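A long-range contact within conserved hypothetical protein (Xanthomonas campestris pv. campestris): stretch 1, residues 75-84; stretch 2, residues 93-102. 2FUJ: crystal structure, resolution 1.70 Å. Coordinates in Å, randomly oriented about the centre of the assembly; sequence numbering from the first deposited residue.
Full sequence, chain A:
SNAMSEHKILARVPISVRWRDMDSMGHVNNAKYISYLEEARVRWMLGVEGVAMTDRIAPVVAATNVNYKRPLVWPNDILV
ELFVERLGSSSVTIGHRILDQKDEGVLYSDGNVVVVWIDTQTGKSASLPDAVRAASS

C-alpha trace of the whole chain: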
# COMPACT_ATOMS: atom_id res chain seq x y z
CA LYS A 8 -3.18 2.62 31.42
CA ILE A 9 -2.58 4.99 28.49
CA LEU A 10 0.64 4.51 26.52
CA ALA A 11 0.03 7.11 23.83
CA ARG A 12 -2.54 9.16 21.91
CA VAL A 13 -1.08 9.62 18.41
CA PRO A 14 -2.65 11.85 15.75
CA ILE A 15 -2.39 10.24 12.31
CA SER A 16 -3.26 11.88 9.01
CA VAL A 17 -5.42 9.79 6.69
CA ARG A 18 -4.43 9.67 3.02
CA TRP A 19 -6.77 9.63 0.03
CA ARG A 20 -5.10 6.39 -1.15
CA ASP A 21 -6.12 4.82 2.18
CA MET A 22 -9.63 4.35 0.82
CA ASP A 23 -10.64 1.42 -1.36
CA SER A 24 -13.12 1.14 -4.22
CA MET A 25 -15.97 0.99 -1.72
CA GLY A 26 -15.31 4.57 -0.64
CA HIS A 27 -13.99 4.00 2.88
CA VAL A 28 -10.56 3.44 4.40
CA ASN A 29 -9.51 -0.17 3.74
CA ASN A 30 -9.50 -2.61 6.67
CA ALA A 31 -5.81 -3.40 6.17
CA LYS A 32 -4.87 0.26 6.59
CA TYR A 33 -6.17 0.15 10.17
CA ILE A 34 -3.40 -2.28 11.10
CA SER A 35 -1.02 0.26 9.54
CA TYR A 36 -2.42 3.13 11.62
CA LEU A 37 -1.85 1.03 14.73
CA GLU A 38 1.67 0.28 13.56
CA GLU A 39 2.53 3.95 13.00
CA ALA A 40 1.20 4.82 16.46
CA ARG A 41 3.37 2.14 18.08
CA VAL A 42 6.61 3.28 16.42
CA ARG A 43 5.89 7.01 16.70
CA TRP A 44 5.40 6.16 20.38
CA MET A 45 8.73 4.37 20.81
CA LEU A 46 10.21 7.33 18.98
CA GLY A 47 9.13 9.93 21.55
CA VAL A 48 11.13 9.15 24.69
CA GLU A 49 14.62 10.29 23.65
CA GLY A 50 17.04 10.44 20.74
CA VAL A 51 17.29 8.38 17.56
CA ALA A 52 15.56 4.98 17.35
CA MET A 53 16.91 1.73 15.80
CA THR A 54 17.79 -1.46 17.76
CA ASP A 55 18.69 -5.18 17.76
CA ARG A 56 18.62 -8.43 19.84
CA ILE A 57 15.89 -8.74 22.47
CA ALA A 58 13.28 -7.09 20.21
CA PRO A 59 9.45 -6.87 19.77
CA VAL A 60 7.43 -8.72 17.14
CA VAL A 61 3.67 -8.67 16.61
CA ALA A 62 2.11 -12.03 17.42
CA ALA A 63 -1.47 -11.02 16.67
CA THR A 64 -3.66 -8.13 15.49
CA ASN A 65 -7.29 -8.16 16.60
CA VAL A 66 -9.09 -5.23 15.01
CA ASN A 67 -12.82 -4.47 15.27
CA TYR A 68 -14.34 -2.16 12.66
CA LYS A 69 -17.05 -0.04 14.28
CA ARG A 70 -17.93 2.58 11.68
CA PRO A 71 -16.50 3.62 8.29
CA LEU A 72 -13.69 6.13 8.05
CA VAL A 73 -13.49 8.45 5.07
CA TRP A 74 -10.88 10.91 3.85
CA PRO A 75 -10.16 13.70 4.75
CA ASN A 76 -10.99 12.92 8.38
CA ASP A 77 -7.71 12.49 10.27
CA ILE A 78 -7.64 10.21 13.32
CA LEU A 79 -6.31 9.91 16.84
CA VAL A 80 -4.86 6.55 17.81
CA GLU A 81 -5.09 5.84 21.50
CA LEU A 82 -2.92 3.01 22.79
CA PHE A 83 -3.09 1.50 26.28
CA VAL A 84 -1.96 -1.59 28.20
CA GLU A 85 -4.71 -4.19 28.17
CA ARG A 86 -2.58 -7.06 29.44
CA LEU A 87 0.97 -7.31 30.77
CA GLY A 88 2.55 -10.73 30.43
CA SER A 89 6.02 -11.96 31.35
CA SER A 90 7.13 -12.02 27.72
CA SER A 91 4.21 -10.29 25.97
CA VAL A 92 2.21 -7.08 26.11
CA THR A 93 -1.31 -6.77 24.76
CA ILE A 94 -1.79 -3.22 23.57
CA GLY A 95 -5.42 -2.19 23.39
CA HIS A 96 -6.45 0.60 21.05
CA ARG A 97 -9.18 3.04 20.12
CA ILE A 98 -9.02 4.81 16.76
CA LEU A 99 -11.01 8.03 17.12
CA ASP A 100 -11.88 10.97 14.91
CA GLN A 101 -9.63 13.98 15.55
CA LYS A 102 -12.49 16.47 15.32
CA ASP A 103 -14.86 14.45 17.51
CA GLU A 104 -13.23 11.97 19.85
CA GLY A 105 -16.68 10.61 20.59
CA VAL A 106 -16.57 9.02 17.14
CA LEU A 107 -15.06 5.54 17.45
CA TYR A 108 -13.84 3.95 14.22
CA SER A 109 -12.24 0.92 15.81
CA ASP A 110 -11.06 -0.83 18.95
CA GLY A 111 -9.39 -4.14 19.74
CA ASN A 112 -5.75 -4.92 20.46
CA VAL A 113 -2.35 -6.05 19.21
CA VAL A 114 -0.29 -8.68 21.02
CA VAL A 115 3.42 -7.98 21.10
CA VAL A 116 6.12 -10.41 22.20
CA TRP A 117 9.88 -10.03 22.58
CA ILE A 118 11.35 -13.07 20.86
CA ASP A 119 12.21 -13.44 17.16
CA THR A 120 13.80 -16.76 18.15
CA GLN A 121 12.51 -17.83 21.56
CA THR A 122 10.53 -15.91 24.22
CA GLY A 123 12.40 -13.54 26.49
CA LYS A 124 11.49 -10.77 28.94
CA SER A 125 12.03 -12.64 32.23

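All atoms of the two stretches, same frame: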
# COMPACT_ATOMS: atom_id res chain seq x y z
N PRO A 75 -11.42 13.31 4.10
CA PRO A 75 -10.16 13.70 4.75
C PRO A 75 -10.18 13.75 6.28
O PRO A 75 -9.48 14.56 6.87
CB PRO A 75 -9.91 15.08 4.16
CG PRO A 75 -11.30 15.65 4.18
CD PRO A 75 -12.18 14.51 3.70
N ASN A 76 -10.95 12.89 6.93
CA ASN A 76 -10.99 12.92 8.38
C ASN A 76 -9.80 12.22 9.03
O ASN A 76 -9.68 11.00 8.98
CB ASN A 76 -12.30 12.31 8.88
CG ASN A 76 -13.51 13.03 8.33
OD1 ASN A 76 -13.60 14.26 8.40
ND2 ASN A 76 -14.45 12.29 7.77
N ASP A 77 -8.90 13.01 9.61
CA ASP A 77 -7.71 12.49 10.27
C ASP A 77 -8.12 11.87 11.60
O ASP A 77 -9.15 12.24 12.17
CB ASP A 77 -6.68 13.60 10.48
CG ASP A 77 -6.24 14.23 9.17
OD1 ASP A 77 -6.04 13.47 8.19
OD2 ASP A 77 -6.10 15.47 9.12
N ILE A 78 -7.31 10.95 12.10
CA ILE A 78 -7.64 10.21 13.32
C ILE A 78 -6.70 10.41 14.49
O ILE A 78 -5.65 11.02 14.37
CB ILE A 78 -7.66 8.71 13.01
CG1 ILE A 78 -6.28 8.30 12.47
CG2 ILE A 78 -8.74 8.41 11.99
CD1 ILE A 78 -5.96 8.58 11.00
N LEU A 79 -7.10 9.86 15.63
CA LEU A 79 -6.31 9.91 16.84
C LEU A 79 -6.22 8.47 17.32
O LEU A 79 -7.24 7.85 17.63
CB LEU A 79 -7.00 10.76 17.91
CG LEU A 79 -6.25 10.78 19.23
CD1 LEU A 79 -4.91 11.48 19.03
CD2 LEU A 79 -7.07 11.49 20.27
N VAL A 80 -5.01 7.93 17.37
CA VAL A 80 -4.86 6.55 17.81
C VAL A 80 -4.40 6.49 19.25
O VAL A 80 -3.30 6.88 19.60
CB VAL A 80 -3.86 5.79 16.93
CG1 VAL A 80 -3.83 4.32 17.34
CG2 VAL A 80 -4.28 5.91 15.49
N GLU A 81 -5.30 5.98 20.08
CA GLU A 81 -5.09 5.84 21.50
C GLU A 81 -4.63 4.42 21.80
O GLU A 81 -5.31 3.46 21.46
CB GLU A 81 -6.40 6.15 22.21
CG GLU A 81 -6.38 6.04 23.70
CD GLU A 81 -7.69 6.49 24.30
OE1 GLU A 81 -7.94 7.72 24.34
OE2 GLU A 81 -8.48 5.62 24.71
N LEU A 82 -3.47 4.30 22.43
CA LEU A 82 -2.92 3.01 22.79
C LEU A 82 -2.82 2.88 24.32
O LEU A 82 -2.44 3.82 25.00
CB LEU A 82 -1.52 2.85 22.20
CG LEU A 82 -1.40 2.94 20.68
CD1 LEU A 82 0.05 2.75 20.28
CD2 LEU A 82 -2.28 1.88 20.03
N PHE A 83 -3.17 1.71 24.84
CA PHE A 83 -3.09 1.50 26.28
C PHE A 83 -2.74 0.04 26.58
O PHE A 83 -2.83 -0.82 25.70
CB PHE A 83 -4.41 1.87 26.98
CG PHE A 83 -5.61 1.21 26.38
CD1 PHE A 83 -6.15 1.65 25.18
CD2 PHE A 83 -6.21 0.12 27.01
CE1 PHE A 83 -7.26 1.02 24.61
CE2 PHE A 83 -7.32 -0.51 26.45
CZ PHE A 83 -7.84 -0.06 25.25
N VAL A 84 -2.32 -0.23 27.81
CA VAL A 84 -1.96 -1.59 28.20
C VAL A 84 -3.20 -2.36 28.64
O VAL A 84 -3.82 -2.05 29.66
CB VAL A 84 -0.93 -1.59 29.35
CG1 VAL A 84 -0.58 -3.03 29.75
CG2 VAL A 84 0.32 -0.84 28.93
N THR A 93 -0.15 -6.90 25.62
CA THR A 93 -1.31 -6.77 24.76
C THR A 93 -1.73 -5.32 24.80
O THR A 93 -2.26 -4.83 25.80
CB THR A 93 -2.46 -7.67 25.21
OG1 THR A 93 -1.99 -9.02 25.29
CG2 THR A 93 -3.61 -7.60 24.21
N ILE A 94 -1.47 -4.63 23.70
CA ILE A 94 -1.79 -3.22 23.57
C ILE A 94 -3.18 -3.01 23.00
O ILE A 94 -3.43 -3.32 21.83
CB ILE A 94 -0.74 -2.52 22.68
CG1 ILE A 94 0.64 -2.66 23.32
CG2 ILE A 94 -1.11 -1.05 22.49
CD1 ILE A 94 1.32 -4.00 23.09
N GLY A 95 -4.07 -2.48 23.83
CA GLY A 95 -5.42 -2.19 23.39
C GLY A 95 -5.41 -0.87 22.66
O GLY A 95 -4.51 -0.05 22.86
N HIS A 96 -6.40 -0.64 21.80
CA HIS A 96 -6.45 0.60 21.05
C HIS A 96 -7.85 1.11 20.80
O HIS A 96 -8.83 0.37 20.89
CB HIS A 96 -5.77 0.43 19.68
CG HIS A 96 -6.55 -0.43 18.72
ND1 HIS A 96 -6.34 -1.78 18.59
CD2 HIS A 96 -7.56 -0.12 17.87
CE1 HIS A 96 -7.18 -2.27 17.69
NE2 HIS A 96 -7.93 -1.29 17.24
N ARG A 97 -7.93 2.39 20.47
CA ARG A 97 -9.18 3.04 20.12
C ARG A 97 -8.78 4.04 19.05
O ARG A 97 -7.96 4.91 19.30
CB ARG A 97 -9.79 3.79 21.31
CG ARG A 97 -10.23 2.91 22.45
CD ARG A 97 -11.28 3.64 23.30
NE ARG A 97 -10.82 4.98 23.64
CZ ARG A 97 -11.61 6.02 23.90
NH1 ARG A 97 -12.93 5.89 23.87
NH2 ARG A 97 -11.08 7.19 24.18
N ILE A 98 -9.32 3.88 17.85
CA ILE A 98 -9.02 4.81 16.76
C ILE A 98 -10.21 5.77 16.71
O ILE A 98 -11.32 5.38 16.38
CB ILE A 98 -8.84 4.06 15.43
CG1 ILE A 98 -7.60 3.16 15.53
CG2 ILE A 98 -8.69 5.06 14.29
CD1 ILE A 98 -7.48 2.11 14.43
N LEU A 99 -9.95 7.02 17.08
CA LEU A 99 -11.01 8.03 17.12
C LEU A 99 -10.85 9.11 16.07
O LEU A 99 -9.79 9.27 15.48
CB LEU A 99 -11.02 8.69 18.50
CG LEU A 99 -10.84 7.75 19.69
CD1 LEU A 99 -10.33 8.53 20.89
CD2 LEU A 99 -12.14 7.03 19.99
N ASP A 100 -11.91 9.88 15.87
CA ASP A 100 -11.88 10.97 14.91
C ASP A 100 -11.25 12.18 15.60
O ASP A 100 -11.63 12.52 16.72
CB ASP A 100 -13.30 11.32 14.49
CG ASP A 100 -13.33 12.33 13.37
OD1 ASP A 100 -13.40 11.91 12.20
OD2 ASP A 100 -13.28 13.54 13.67
N GLN A 101 -10.29 12.83 14.95
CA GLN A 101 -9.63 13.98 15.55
C GLN A 101 -10.56 15.13 15.91
O GLN A 101 -10.38 15.79 16.94
CB GLN A 101 -8.52 14.51 14.63
CG GLN A 101 -7.20 13.79 14.76
CD GLN A 101 -6.10 14.41 13.92
OE1 GLN A 101 -5.08 13.78 13.65
NE2 GLN A 101 -6.31 15.65 13.49
N LYS A 102 -11.56 15.37 15.07
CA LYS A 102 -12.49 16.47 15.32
C LYS A 102 -13.59 16.15 16.33
O LYS A 102 -14.17 17.05 16.92
CB LYS A 102 -13.10 16.93 13.99
CG LYS A 102 -12.04 17.45 13.01
CD LYS A 102 -12.67 18.07 11.78
CE LYS A 102 -13.48 17.05 10.98
NZ LYS A 102 -12.66 15.92 10.46
O HOH W 1 -9.67 15.85 10.31
O HOH W 2 -11.20 14.08 11.58

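Strands 78-84 and 93-100 pair antiparallel, burying 909 Å² summed over both sides. Backbone hydrogen bonds come in pairs: Leu-79 N to Leu-99 O (2.8 Å) and Leu-99 N to Leu-79 O (2.9 Å), then Glu-81 with Arg-97 and Phe-83 with Gly-95. The fit is sharpest at Phe-83, whose p rotamer (chi1 52°) lays the ring across the neighbouring strand. Gly-95 supplies the hollow: its CA sits 3.9 Å from the Phe-83 ring centroid, over the face, and a CB here would stand 2.6 Å from Phe-83 CZ, a clash. Beside the ring on the same sheet face, an extended Glu-81 meets Arg-97 in a salt bridge, Arg-97 NE to Glu-81 OE2 2.7 Å, and Arg-97 NH2 also bonds Glu-81 OE1 at 3.2 Å. Farther along, the Leu-79 and Leu-99 tips touch loosely, CD2 to CD1 4.4 Å. The opposite face is mostly branched and apolar: Leu-82 CB rests 3.9 Å from Ile-94 CG2, while Leu-82 CD2 reaches His-96 CB at 3.8 Å; Val-80 CG2 lies 4.3 Å from Ile-98 CG1. Beyond the strand, Lys-102 curls its flexible chain back so that NZ bonds Asn-76 OD1 (2.8 Å), and water 2 links that amine to Asp-77 O.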